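Local structure of jasmonate-induced oxygenase 2 (Arabidopsis thaliana, 6LSV) at residues S19-R24 against E219-L224; A66-A71 against S184-L189; L245-D250 against I254-H259; Q270-S275 against S345-H350. The protein oxidises the defence hormone jasmonate to 12-hydroxyjasmonate, with 2-oxoglutarate and molecular oxygen as co-substrates and iron as cofactor. One frame throughout, in Å; residues are numbered along the deposited sequence.

Contact 1 opens first along the chain. Contact 2 opens and closes inside its long loop, and contacts 3 and 4 follow in series. Contacts 1 and 2 lie on opposite sides of the chain's centre, with their own centres 40 Å apart. Contact 3 is the hairpin of the three-stranded sheet 253-255, 245-248 and 284-286. It lies about 21 Å, centre to centre, from each of the others. Contact 2 joins helices 63-74 and 161-186; contact 4 joins helices 269-274 and 345-348. These two contacts touch, through Leu-187 CD1 and Ser-275 CB at 3.8 Å. Contacts 1 and 3 supply Leu-224 and Leu-245 to the 2-oxoglutarate pocket.

Contact 1: residues S19-R24 against E219-L224; sequences SSLPDR and ELALGL. With AKG (2-oxoglutaric acid), chain C.
A loop leads to Leu-224 of the co-substrate pocket, and Leu-21, from the N-terminal region, packs on two earlier residues of that loop, Leu-220 and Ala-221. One methyl does the touching. Leu-21 CD2 lies 3.6 Å from Ala-221 CB and 4.1 Å from Leu-220 CB. The methyl thus spans two successive CB atoms of the loop. The Leu-21 and Leu-220 side chains run antiparallel past one another, and Leu-220 offers its CB, not its branched end. A chi1 of -157° turns CG of Leu-21 to the far side from its own backbone N, and this carries CD2 to the loop. The contact is purely apolar. Trp-135, Cys-215 and Pro-216 also touch Leu-21 and help to bury it. A backbone hydrogen bond between Leu-220 and Lys-27 ties the same two regions together.

Further along, Gly-223 and Leu-224 form a classic beta bulge opposite Val-286 of strand 284-286. Leu-224 CD2 stands 3.6 Å from O2 of 2-oxoglutarate, and Leu-224 also touches the bound jasmonate. Asn-210 and Arg-294 hydrogen-bond the co-substrate. Segment 19-24 therefore packs on the loop three and four residues before the one that lines the pocket. The iron and 2-oxoglutarate site that Leu-224 helps to line is that of the double-stranded beta-helix fold of this dioxygenase family.

Contact 2: residues A66-A71 against S184-L189; sequences ARISEA and STNLGL
Asn-186 has a chi1 of -91° and a chi2 of -50°, which set its side-chain amide against the helix that holds Ile-68 and Ser-69. In Ile-68, chi1 of -64° leaves CG2 on the far side from the backbone N, and this methyl is the branch that meets the amide. The carbonyl end of the amide goes to Ser-69: Asn-186 OD1 lies 3.5 Å from Ser-69 CB. Asn-186 CG is 3.6 Å from the same Ser-69 CB, so the serine methylene sits beside the whole carbonyl group. The nitrogen end goes to Ile-68, with Asn-186 ND2 3.8 Å from Ile-68 CG2. The side chains of Ile-68 and Asn-186 run roughly perpendicular. The hydroxyl of Ser-69 makes a weak hydrogen bond to Arg-73 NE one turn on in its own helix.

Asn-186 stands at the end of helix 161-186. A Schellman motif closes that helix, with Gly-188 at positive phi as its C-prime residue. Leu-189 N bonds to Ser-184 O, and Gly-188 N to Thr-185 O. Met-65 and Tyr-279 also touch Asn-186, while Ile-48 of strand 47-49 touches Ile-68. Helix 63-74 is thus joined to the end of helix 161-186, far from the annotated sites. With only van der Waals packing between the amide and aliphatic carbons, the fit here rests on shape and not on directional bonds.

Contact 3: residues L245-D250 against I254-H259; sequences LQVRKD and ITVKPH
Val-256 packs flank to flank with Leu-245, with Leu-245 CD2 4.1 Å from Val-256 CB. Its CG2 methyl also meets Val-247, 4.1 Å from Val-247 CG1. The backbones pair as an antiparallel hairpin. Val-247 and Ile-254 form a hydrogen-bonded pair: Ile-254 N gives to Val-247 O at 2.9 Å, and Val-247 N gives to Ile-254 O at 3.0 Å. Val-256 N gives to Leu-245 O at 2.9 Å. Gln-246 and Thr-255 are the non-hydrogen-bonded pair between them. On their face of the sheet the extended glutamine side chain sends NE2 to Thr-255 OG1; this bond refines too short for its length to be trusted. Gln-246 OE1 accepts from Arg-285 NE. At the far end, Ile-254 CD1 rests 4.0 Å from Lys-249 CB, while Lys-249 NZ bonds to Gly-74 O.

Leu-245 touches 2-oxoglutarate and stands close to iron ligand His-284 and to Arg-294. The chemistry is therefore divided: backbone bonds fix the register, and a polar pair, of doubtful length, lies on the Gln-246 and Thr-255 face. Val-247 and Ile-254 make the other face aliphatic, and Leu-245 reaches the co-substrate.

Contact 4: residues Q270-S275 against S345-H350; sequences QIQILS and SHVESH
Two short helical segments meet here, closest at Ile-273 and Val-347, whose CA atoms are 8.2 Å apart. Residues 270-274 end helix 269-274, and Ser-275 is the first residue to leave helical geometry. Residues 345-348 form a helix of about one turn, and the chain then runs on to His-350. Val-347 makes two of the three direct contacts. A chi1 of 62° places its CG2 opposite its own backbone N, and this methyl touches two side chains of the other helix. Val-347 CG2 is 3.9 Å from Gln-272 NE2 and 4.2 Å from Ile-273 CG1. Ile-273 CD1 goes on to His-350, 4.0 Å from His-350 CD2, and meets the ring obliquely.

The extended Gln-272 brings NE2 to the valine methyls. Its NE2 gives to a water at 3.2 Å, and that water gives to Glu-348 OE2 at 2.7 Å. NE2 also bonds to Tyr-324 OH, while OE1 accepts from Ser-281 N and Lys-344 NZ, so both ends of this buried amide are held. Around the contact, Tyr-332 of helix 329-332 touches Val-347, and Ile-309 of strand 308-309 touches Ile-273. The C-terminal helix 345-348 is thus packed against helix 269-274, which directly follows strand 263-267 of the main sheet.

Contact 1: residues S19-R24 against E219-L224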
loop_
_atom_site.group_PDB
_atom_site.type_symbol
_atom_site.label_atom_id
_atom_site.label_comp_id
_atom_site.label_asym_id
_atom_site.label_seq_id
_atom_site.Cartn_x
_atom_site.Cartn_y
_atom_site.Cartn_z
ATOM N N SER A 19 -8.530 21.736 -20.549
ATOM C CA SER A 19 -7.571 22.831 -20.526
ATOM C C SER A 19 -7.053 23.107 -19.121
ATOM O O SER A 19 -6.015 23.761 -18.974
ATOM C CB SER A 19 -8.218 24.105 -21.089
ATOM O OG SER A 19 -9.250 24.570 -20.232
ATOM N N SER A 20 -7.750 22.625 -18.091
ATOM C CA SER A 20 -7.455 22.978 -16.712
ATOM C C SER A 20 -7.533 21.726 -15.849
ATOM O O SER A 20 -7.824 20.626 -16.330
ATOM C CB SER A 20 -8.426 24.046 -16.198
ATOM O OG SER A 20 -9.766 23.648 -16.436
ATOM N N LEU A 21 -7.269 21.903 -14.559
ATOM C CA LEU A 21 -7.469 20.859 -13.567
ATOM C C LEU A 21 -8.673 21.228 -12.719
ATOM O O LEU A 21 -8.678 22.312 -12.114
ATOM C CB LEU A 21 -6.227 20.698 -12.691
ATOM C CG LEU A 21 -6.053 19.344 -12.003
ATOM C CD1 LEU A 21 -5.962 18.230 -13.031
ATOM C CD2 LEU A 21 -4.828 19.353 -11.101
ATOM N N PRO A 22 -9.710 20.396 -12.663
ATOM C CA PRO A 22 -10.844 20.687 -11.777
ATOM C C PRO A 22 -10.378 20.923 -10.343
ATOM O O PRO A 22 -9.421 20.305 -9.870
ATOM C CB PRO A 22 -11.713 19.431 -11.893
ATOM C CG PRO A 22 -11.368 18.861 -13.233
ATOM C CD PRO A 22 -9.915 19.168 -13.450
ATOM N N ASP A 23 -11.064 21.843 -9.653
ATOM C CA ASP A 23 -10.642 22.247 -8.314
ATOM C C ASP A 23 -10.682 21.093 -7.320
ATOM O O ASP A 23 -9.920 21.110 -6.344
ATOM C CB ASP A 23 -11.506 23.416 -7.814
ATOM C CG ASP A 23 -10.989 24.015 -6.500
ATOM O OD1 ASP A 23 -11.211 23.418 -5.423
ATOM O OD2 ASP A 23 -10.343 25.085 -6.551
ATOM N N ARG A 24 -11.531 20.086 -7.549
ATOM C CA ARG A 24 -11.555 18.925 -6.666
ATOM C C ARG A 24 -10.205 18.219 -6.608
ATOM O O ARG A 24 -9.926 17.518 -5.628
ATOM C CB ARG A 24 -12.629 17.927 -7.113
ATOM C CG ARG A 24 -14.062 18.460 -7.110
ATOM C CD ARG A 24 -14.553 18.800 -5.712
ATOM N NE ARG A 24 -14.386 17.692 -4.776
ATOM C CZ ARG A 24 -15.248 16.692 -4.633
ATOM N NH1 ARG A 24 -16.353 16.653 -5.367
ATOM N NH2 ARG A 24 -15.008 15.729 -3.754
ATOM N N GLU A 219 1.715 19.627 -11.245
ATOM C CA GLU A 219 2.298 20.364 -10.131
ATOM C C GLU A 219 1.248 20.854 -9.139
ATOM O O GLU A 219 1.617 21.369 -8.077
ATOM C CB GLU A 219 3.127 21.542 -10.652
ATOM C CG GLU A 219 2.348 22.828 -10.867
ATOM C CD GLU A 219 1.626 22.864 -12.203
ATOM O OE1 GLU A 219 1.668 21.854 -12.941
ATOM O OE2 GLU A 219 1.017 23.909 -12.513
ATOM N N LEU A 220 -0.041 20.712 -9.454
ATOM C CA LEU A 220 -1.115 21.021 -8.519
ATOM C C LEU A 220 -1.762 19.778 -7.931
ATOM O O LEU A 220 -2.527 19.892 -6.966
ATOM C CB LEU A 220 -2.208 21.853 -9.202
ATOM C CG LEU A 220 -1.842 23.126 -9.962
ATOM C CD1 LEU A 220 -3.093 23.730 -10.589
ATOM C CD2 LEU A 220 -1.164 24.125 -9.045
ATOM N N ALA A 221 -1.486 18.606 -8.489
ATOM C CA ALA A 221 -2.224 17.398 -8.175
ATOM C C ALA A 221 -1.313 16.381 -7.503
ATOM O O ALA A 221 -0.087 16.508 -7.497
ATOM C CB ALA A 221 -2.848 16.798 -9.442
ATOM N N LEU A 222 -1.943 15.363 -6.927
ATOM C CA LEU A 222 -1.246 14.222 -6.358
ATOM C C LEU A 222 -1.960 12.964 -6.818
ATOM O O LEU A 222 -3.192 12.890 -6.753
ATOM C CB LEU A 222 -1.213 14.285 -4.827
ATOM C CG LEU A 222 -0.133 15.162 -4.189
ATOM C CD1 LEU A 222 -0.353 15.267 -2.692
ATOM C CD2 LEU A 222 1.250 14.617 -4.488
ATOM N N GLY A 223 -1.193 11.989 -7.308
ATOM C CA GLY A 223 -1.787 10.704 -7.630
ATOM C C GLY A 223 -2.362 10.026 -6.406
ATOM O O GLY A 223 -3.396 9.359 -6.486
ATOM N N LEU A 224 -1.715 10.209 -5.257
ATOM C CA LEU A 224 -2.186 9.659 -3.989
ATOM C C LEU A 224 -1.629 10.521 -2.866
ATOM O O LEU A 224 -0.410 10.698 -2.768
ATOM C CB LEU A 224 -1.747 8.205 -3.839
ATOM C CG LEU A 224 -2.448 7.361 -2.777
ATOM C CD1 LEU A 224 -3.958 7.515 -2.870
ATOM C CD2 LEU A 224 -2.030 5.906 -2.933
HETATM C C1 AKG C . -0.059 2.448 -2.353
HETATM O O1 AKG C . 0.338 1.775 -1.369
HETATM O O2 AKG C . -1.261 2.348 -2.724
HETATM C C2 AKG C . 0.917 3.393 -3.063
HETATM O O5 AKG C . 1.389 4.290 -2.449
HETATM C C3 AKG C . 1.301 3.214 -4.539
HETATM C C4 AKG C . 2.775 3.585 -4.724
HETATM C C5 AKG C . 3.096 3.851 -6.196
HETATM O O3 AKG C . 4.250 3.640 -6.654
HETATM O O4 AKG C . 2.195 4.289 -6.953
#

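Contact 2: residues A66-A71 against S184-L189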
loop_
_atom_site.group_PDB
_atom_site.type_symbol
_atom_site.label_atom_id
_atom_site.label_comp_id
_atom_site.label_asym_id
_atom_site.label_seq_id
_atom_site.Cartn_x
_atom_site.Cartn_y
_atom_site.Cartn_z
ATOM N N ALA A 66 21.706 -5.766 10.007
ATOM C CA ALA A 66 21.791 -4.432 10.585
ATOM C C ALA A 66 21.184 -3.391 9.652
ATOM O O ALA A 66 20.530 -2.448 10.110
ATOM C CB ALA A 66 23.244 -4.090 10.911
ATOM N N ARG A 67 21.374 -3.552 8.340
ATOM C CA ARG A 67 20.839 -2.580 7.390
ATOM C C ARG A 67 19.320 -2.658 7.318
ATOM O O ARG A 67 18.637 -1.628 7.313
ATOM C CB ARG A 67 21.449 -2.795 6.006
ATOM C CG ARG A 67 22.926 -2.480 5.918
ATOM C CD ARG A 67 23.521 -3.107 4.672
ATOM N NE ARG A 67 22.623 -2.977 3.527
ATOM C CZ ARG A 67 22.999 -2.536 2.332
ATOM N NH1 ARG A 67 24.260 -2.184 2.125
ATOM N NH2 ARG A 67 22.117 -2.447 1.343
ATOM N N ILE A 68 18.777 -3.877 7.249
ATOM C CA ILE A 68 17.327 -4.054 7.235
ATOM C C ILE A 68 16.707 -3.430 8.479
ATOM O O ILE A 68 15.733 -2.670 8.400
ATOM C CB ILE A 68 16.972 -5.548 7.135
ATOM C CG1 ILE A 68 17.464 -6.147 5.817
ATOM C CG2 ILE A 68 15.474 -5.752 7.290
ATOM C CD1 ILE A 68 17.230 -7.636 5.735
ATOM N N SER A 69 17.264 -3.747 9.651
ATOM C CA SER A 69 16.744 -3.180 10.888
ATOM C C SER A 69 16.982 -1.678 10.949
ATOM O O SER A 69 16.147 -0.944 11.490
ATOM C CB SER A 69 17.379 -3.869 12.093
ATOM O OG SER A 69 17.442 -2.984 13.197
ATOM N N GLU A 70 18.099 -1.200 10.394
ATOM C CA GLU A 70 18.309 0.241 10.317
ATOM C C GLU A 70 17.259 0.906 9.433
ATOM O O GLU A 70 16.810 2.020 9.725
ATOM C CB GLU A 70 19.713 0.543 9.801
ATOM C CG GLU A 70 20.315 1.837 10.337
ATOM C CD GLU A 70 20.577 1.799 11.837
ATOM O OE1 GLU A 70 19.679 2.195 12.613
ATOM O OE2 GLU A 70 21.685 1.378 12.241
ATOM N N ALA A 71 16.852 0.234 8.352
ATOM C CA ALA A 71 15.848 0.803 7.459
ATOM C C ALA A 71 14.475 0.830 8.124
ATOM O O ALA A 71 13.753 1.834 8.045
ATOM C CB ALA A 71 15.799 0.015 6.150
ATOM N N SER A 184 10.895 -10.030 12.758
ATOM C CA SER A 184 10.846 -10.516 14.136
ATOM C C SER A 184 12.245 -10.650 14.723
ATOM O O SER A 184 12.523 -10.162 15.825
ATOM C CB SER A 184 10.146 -11.876 14.196
ATOM O OG SER A 184 8.806 -11.809 13.753
ATOM N N THR A 185 13.129 -11.356 14.013
ATOM C CA THR A 185 14.473 -11.609 14.515
ATOM C C THR A 185 15.209 -10.306 14.798
ATOM O O THR A 185 15.881 -10.173 15.827
ATOM C CB THR A 185 15.231 -12.454 13.497
ATOM O OG1 THR A 185 14.713 -13.788 13.511
ATOM C CG2 THR A 185 16.711 -12.478 13.810
ATOM N N ASN A 186 15.073 -9.320 13.907
ATOM C CA ASN A 186 15.767 -8.054 14.098
ATOM C C ASN A 186 15.341 -7.344 15.377
ATOM O O ASN A 186 16.065 -6.466 15.852
ATOM C CB ASN A 186 15.545 -7.149 12.885
ATOM C CG ASN A 186 16.614 -7.328 11.826
ATOM O OD1 ASN A 186 17.806 -7.298 12.125
ATOM N ND2 ASN A 186 16.193 -7.524 10.582
ATOM N N LEU A 187 14.193 -7.699 15.947
ATOM C CA LEU A 187 13.779 -7.175 17.239
ATOM C C LEU A 187 14.198 -8.076 18.392
ATOM O O LEU A 187 13.737 -7.875 19.520
ATOM C CB LEU A 187 12.261 -6.964 17.272
ATOM C CG LEU A 187 11.697 -5.838 16.398
ATOM C CD1 LEU A 187 10.178 -5.759 16.498
ATOM C CD2 LEU A 187 12.334 -4.502 16.751
ATOM N N GLY A 188 15.058 -9.060 18.136
ATOM C CA GLY A 188 15.476 -9.977 19.178
ATOM C C GLY A 188 14.397 -10.927 19.645
ATOM O O GLY A 188 14.470 -11.432 20.770
ATOM N N LEU A 189 13.391 -11.182 18.814
ATOM C CA LEU A 189 12.291 -12.070 19.155
ATOM C C LEU A 189 12.460 -13.420 18.467
ATOM O O LEU A 189 13.252 -13.571 17.533
ATOM C CB LEU A 189 10.948 -11.459 18.748
ATOM C CG LEU A 189 10.657 -10.007 19.131
ATOM C CD1 LEU A 189 9.541 -9.449 18.264
ATOM C CD2 LEU A 189 10.292 -9.902 20.597
#

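Contact 3: residues L245-D250 against I254-H259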
loop_
_atom_site.group_PDB
_atom_site.type_symbol
_atom_site.label_atom_id
_atom_site.label_comp_id
_atom_site.label_asym_id
_atom_site.label_seq_id
_atom_site.Cartn_x
_atom_site.Cartn_y
_atom_site.Cartn_z
ATOM N N LEU A 245 6.507 7.538 -7.053
ATOM C CA LEU A 245 6.422 7.214 -5.636
ATOM C C LEU A 245 7.396 8.075 -4.841
ATOM O O LEU A 245 8.571 8.199 -5.202
ATOM C CB LEU A 245 6.714 5.734 -5.413
ATOM C CG LEU A 245 6.922 5.320 -3.960
ATOM C CD1 LEU A 245 5.592 5.280 -3.228
ATOM C CD2 LEU A 245 7.614 3.977 -3.896
ATOM N N GLN A 246 6.905 8.672 -3.758
ATOM C CA GLN A 246 7.715 9.524 -2.900
ATOM C C GLN A 246 7.508 9.129 -1.447
ATOM O O GLN A 246 6.370 8.930 -1.012
ATOM C CB GLN A 246 7.367 11.003 -3.099
ATOM C CG GLN A 246 7.635 11.520 -4.499
ATOM C CD GLN A 246 7.691 13.031 -4.549
ATOM O OE1 GLN A 246 6.865 13.709 -3.944
ATOM N NE2 GLN A 246 8.670 13.567 -5.269
ATOM N N VAL A 247 8.601 9.015 -0.699
ATOM C CA VAL A 247 8.551 8.735 0.730
ATOM C C VAL A 247 9.053 9.965 1.471
ATOM O O VAL A 247 9.877 10.731 0.957
ATOM C CB VAL A 247 9.371 7.482 1.111
ATOM C CG1 VAL A 247 8.946 6.284 0.270
ATOM C CG2 VAL A 247 10.856 7.745 0.946
ATOM N N ARG A 248 8.546 10.166 2.682
ATOM C CA ARG A 248 8.887 11.345 3.466
ATOM C C ARG A 248 9.836 10.972 4.596
ATOM O O ARG A 248 9.561 10.045 5.368
ATOM C CB ARG A 248 7.640 12.022 4.030
ATOM C CG ARG A 248 7.960 13.275 4.828
ATOM C CD ARG A 248 7.067 13.407 6.039
ATOM N NE ARG A 248 5.784 14.002 5.690
ATOM C CZ ARG A 248 5.149 14.894 6.442
ATOM N NH1 ARG A 248 5.684 15.290 7.588
ATOM N NH2 ARG A 248 3.981 15.388 6.052
ATOM N N LYS A 249 10.950 11.700 4.685
ATOM C CA LYS A 249 11.914 11.570 5.773
ATOM C C LYS A 249 12.128 12.948 6.384
ATOM O O LYS A 249 12.826 13.784 5.801
ATOM C CB LYS A 249 13.236 10.995 5.280
ATOM C CG LYS A 249 14.261 10.773 6.383
ATOM C CD LYS A 249 13.798 9.723 7.380
ATOM C CE LYS A 249 14.834 9.516 8.471
ATOM N NZ LYS A 249 14.216 9.009 9.726
ATOM N N ASP A 250 11.531 13.184 7.551
ATOM C CA ASP A 250 11.690 14.430 8.304
ATOM C C ASP A 250 11.420 15.653 7.422
ATOM O O ASP A 250 12.292 16.494 7.186
ATOM C CB ASP A 250 13.083 14.504 8.940
ATOM C CG ASP A 250 13.284 13.465 10.030
ATOM O OD1 ASP A 250 12.304 13.127 10.731
ATOM O OD2 ASP A 250 14.423 12.982 10.184
ATOM N N ILE A 254 10.993 12.544 -1.016
ATOM C CA ILE A 254 12.074 11.967 -1.805
ATOM C C ILE A 254 11.474 11.013 -2.827
ATOM O O ILE A 254 10.736 10.092 -2.464
ATOM C CB ILE A 254 13.091 11.239 -0.906
ATOM C CG1 ILE A 254 13.626 12.195 0.161
ATOM C CG2 ILE A 254 14.224 10.669 -1.731
ATOM C CD1 ILE A 254 14.059 11.508 1.434
ATOM N N THR A 255 11.798 11.230 -4.100
ATOM C CA THR A 255 11.289 10.383 -5.169
ATOM C C THR A 255 12.137 9.123 -5.292
ATOM O O THR A 255 13.369 9.194 -5.339
ATOM C CB THR A 255 11.276 11.145 -6.494
ATOM O OG1 THR A 255 10.622 12.407 -6.313
ATOM C CG2 THR A 255 10.549 10.347 -7.561
ATOM N N VAL A 256 11.473 7.973 -5.359
ATOM C CA VAL A 256 12.124 6.669 -5.315
ATOM C C VAL A 256 12.338 6.172 -6.738
ATOM O O VAL A 256 11.380 6.042 -7.509
ATOM C CB VAL A 256 11.289 5.664 -4.506
ATOM C CG1 VAL A 256 11.771 4.244 -4.749
ATOM C CG2 VAL A 256 11.335 6.009 -3.026
ATOM N N LYS A 257 13.589 5.888 -7.087
ATOM C CA LYS A 257 13.888 5.247 -8.365
ATOM C C LYS A 257 13.718 3.740 -8.227
ATOM O O LYS A 257 14.452 3.113 -7.455
ATOM C CB LYS A 257 15.303 5.569 -8.826
ATOM C CG LYS A 257 15.743 4.724 -10.013
ATOM C CD LYS A 257 17.061 5.178 -10.620
ATOM C CE LYS A 257 17.852 6.072 -9.690
ATOM N NZ LYS A 257 19.293 6.079 -10.074
ATOM N N PRO A 258 12.781 3.122 -8.943
ATOM C CA PRO A 258 12.568 1.682 -8.775
ATOM C C PRO A 258 13.716 0.881 -9.369
ATOM O O PRO A 258 14.257 1.216 -10.425
ATOM C CB PRO A 258 11.259 1.432 -9.529
ATOM C CG PRO A 258 11.272 2.468 -10.599
ATOM C CD PRO A 258 11.898 3.691 -9.977
ATOM N N HIS A 259 14.094 -0.175 -8.663
ATOM C CA HIS A 259 15.103 -1.114 -9.123
ATOM C C HIS A 259 14.426 -2.273 -9.850
ATOM O O HIS A 259 13.411 -2.788 -9.376
ATOM C CB HIS A 259 15.922 -1.642 -7.947
ATOM C CG HIS A 259 17.109 -2.461 -8.350
ATOM N ND1 HIS A 259 18.369 -1.923 -8.495
ATOM C CD2 HIS A 259 17.229 -3.780 -8.633
ATOM C CE1 HIS A 259 19.214 -2.874 -8.855
ATOM N NE2 HIS A 259 18.547 -4.011 -8.945
HETATM O O HOH W 1 9.121 6.086 -8.514
#

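Contact 4: residues Q270-S275 against S345-H350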
loop_
_atom_site.group_PDB
_atom_site.type_symbol
_atom_site.label_atom_id
_atom_site.label_comp_id
_atom_site.label_asym_id
_atom_site.label_seq_id
_atom_site.Cartn_x
_atom_site.Cartn_y
_atom_site.Cartn_z
ATOM N N GLN A 270 0.219 -1.357 11.516
ATOM C CA GLN A 270 0.054 -2.433 12.487
ATOM C C GLN A 270 1.392 -2.903 13.046
ATOM O O GLN A 270 1.478 -3.256 14.228
ATOM C CB GLN A 270 -0.703 -3.599 11.853
ATOM C CG GLN A 270 -2.136 -3.262 11.474
ATOM C CD GLN A 270 -2.883 -2.565 12.595
ATOM O OE1 GLN A 270 -2.974 -3.080 13.709
ATOM N NE2 GLN A 270 -3.416 -1.381 12.308
ATOM N N ILE A 271 2.444 -2.909 12.226
ATOM C CA ILE A 271 3.743 -3.343 12.729
ATOM C C ILE A 271 4.380 -2.259 13.591
ATOM O O ILE A 271 5.048 -2.571 14.583
ATOM C CB ILE A 271 4.650 -3.768 11.562
ATOM C CG1 ILE A 271 4.136 -5.076 10.957
ATOM C CG2 ILE A 271 6.095 -3.930 12.018
ATOM C CD1 ILE A 271 5.070 -5.703 9.947
ATOM N N GLN A 272 4.171 -0.982 13.257
ATOM C CA GLN A 272 4.637 0.084 14.140
ATOM C C GLN A 272 4.057 -0.081 15.539
ATOM O O GLN A 272 4.759 0.110 16.540
ATOM C CB GLN A 272 4.277 1.457 13.568
ATOM C CG GLN A 272 4.475 2.608 14.565
ATOM C CD GLN A 272 4.526 3.988 13.916
ATOM O OE1 GLN A 272 4.889 4.133 12.749
ATOM N NE2 GLN A 272 4.173 5.008 14.684
ATOM N N ILE A 273 2.780 -0.463 15.625
ATOM C CA ILE A 273 2.141 -0.669 16.921
ATOM C C ILE A 273 2.711 -1.901 17.615
ATOM O O ILE A 273 2.996 -1.872 18.818
ATOM C CB ILE A 273 0.614 -0.766 16.752
ATOM C CG1 ILE A 273 0.055 0.535 16.169
ATOM C CG2 ILE A 273 -0.058 -1.080 18.080
ATOM C CD1 ILE A 273 -1.234 0.347 15.410
ATOM N N LEU A 274 2.892 -3.000 16.873
ATOM C CA LEU A 274 3.413 -4.224 17.478
ATOM C C LEU A 274 4.838 -4.032 17.985
ATOM O O LEU A 274 5.185 -4.493 19.080
ATOM C CB LEU A 274 3.347 -5.374 16.474
ATOM C CG LEU A 274 1.971 -6.029 16.310
ATOM C CD1 LEU A 274 1.946 -6.953 15.108
ATOM C CD2 LEU A 274 1.578 -6.791 17.565
ATOM N N SER A 275 5.675 -3.344 17.214
ATOM C CA SER A 275 7.045 -3.073 17.621
ATOM C C SER A 275 7.142 -1.976 18.675
ATOM O O SER A 275 8.252 -1.512 18.951
ATOM C CB SER A 275 7.893 -2.698 16.400
ATOM O OG SER A 275 7.518 -1.438 15.870
ATOM N N SER A 345 -1.435 10.705 10.741
ATOM C CA SER A 345 -2.239 11.170 11.863
ATOM C C SER A 345 -3.127 10.071 12.426
ATOM O O SER A 345 -3.550 10.166 13.585
ATOM C CB SER A 345 -3.090 12.375 11.448
ATOM O OG SER A 345 -4.098 12.008 10.527
ATOM N N HIS A 346 -3.412 9.027 11.639
ATOM C CA HIS A 346 -4.240 7.932 12.133
ATOM C C HIS A 346 -3.525 7.152 13.234
ATOM O O HIS A 346 -4.108 6.875 14.290
ATOM C CB HIS A 346 -4.635 7.006 10.981
ATOM C CG HIS A 346 -5.670 7.583 10.064
ATOM N ND1 HIS A 346 -5.656 7.377 8.700
ATOM C CD2 HIS A 346 -6.753 8.358 10.315
ATOM C CE1 HIS A 346 -6.681 8.004 8.151
ATOM N NE2 HIS A 346 -7.364 8.605 9.110
ATOM N N VAL A 347 -2.255 6.797 13.014
ATOM C CA VAL A 347 -1.531 6.036 14.027
ATOM C C VAL A 347 -1.045 6.941 15.160
ATOM O O VAL A 347 -0.947 6.501 16.311
ATOM C CB VAL A 347 -0.367 5.250 13.389
ATOM C CG1 VAL A 347 0.648 6.189 12.758
ATOM C CG2 VAL A 347 0.303 4.340 14.418
ATOM N N GLU A 348 -0.748 8.208 14.875
ATOM C CA GLU A 348 -0.267 9.082 15.938
ATOM C C GLU A 348 -1.392 9.537 16.861
ATOM O O GLU A 348 -1.148 9.784 18.046
ATOM C CB GLU A 348 0.474 10.278 15.342
ATOM C CG GLU A 348 1.991 10.093 15.365
ATOM C CD GLU A 348 2.673 10.653 14.133
ATOM O OE1 GLU A 348 2.144 11.632 13.566
ATOM O OE2 GLU A 348 3.730 10.117 13.729
ATOM N N SER A 349 -2.623 9.641 16.357
ATOM C CA SER A 349 -3.756 9.837 17.253
ATOM C C SER A 349 -4.120 8.570 18.015
ATOM O O SER A 349 -5.017 8.607 18.865
ATOM C CB SER A 349 -4.972 10.332 16.471
ATOM O OG SER A 349 -5.596 9.262 15.790
ATOM N N HIS A 350 -3.452 7.457 17.718
ATOM C CA HIS A 350 -3.654 6.199 18.421
ATOM C C HIS A 350 -2.709 6.035 19.607
ATOM O O HIS A 350 -2.945 5.162 20.448
ATOM C CB HIS A 350 -3.483 5.031 17.436
ATOM C CG HIS A 350 -4.014 3.720 17.930
ATOM N ND1 HIS A 350 -5.290 3.568 18.430
ATOM C CD2 HIS A 350 -3.446 2.491 17.975
ATOM C CE1 HIS A 350 -5.479 2.307 18.776
ATOM N NE2 HIS A 350 -4.375 1.632 18.509
HETATM O O HOH W 2 5.196 7.985 14.370
#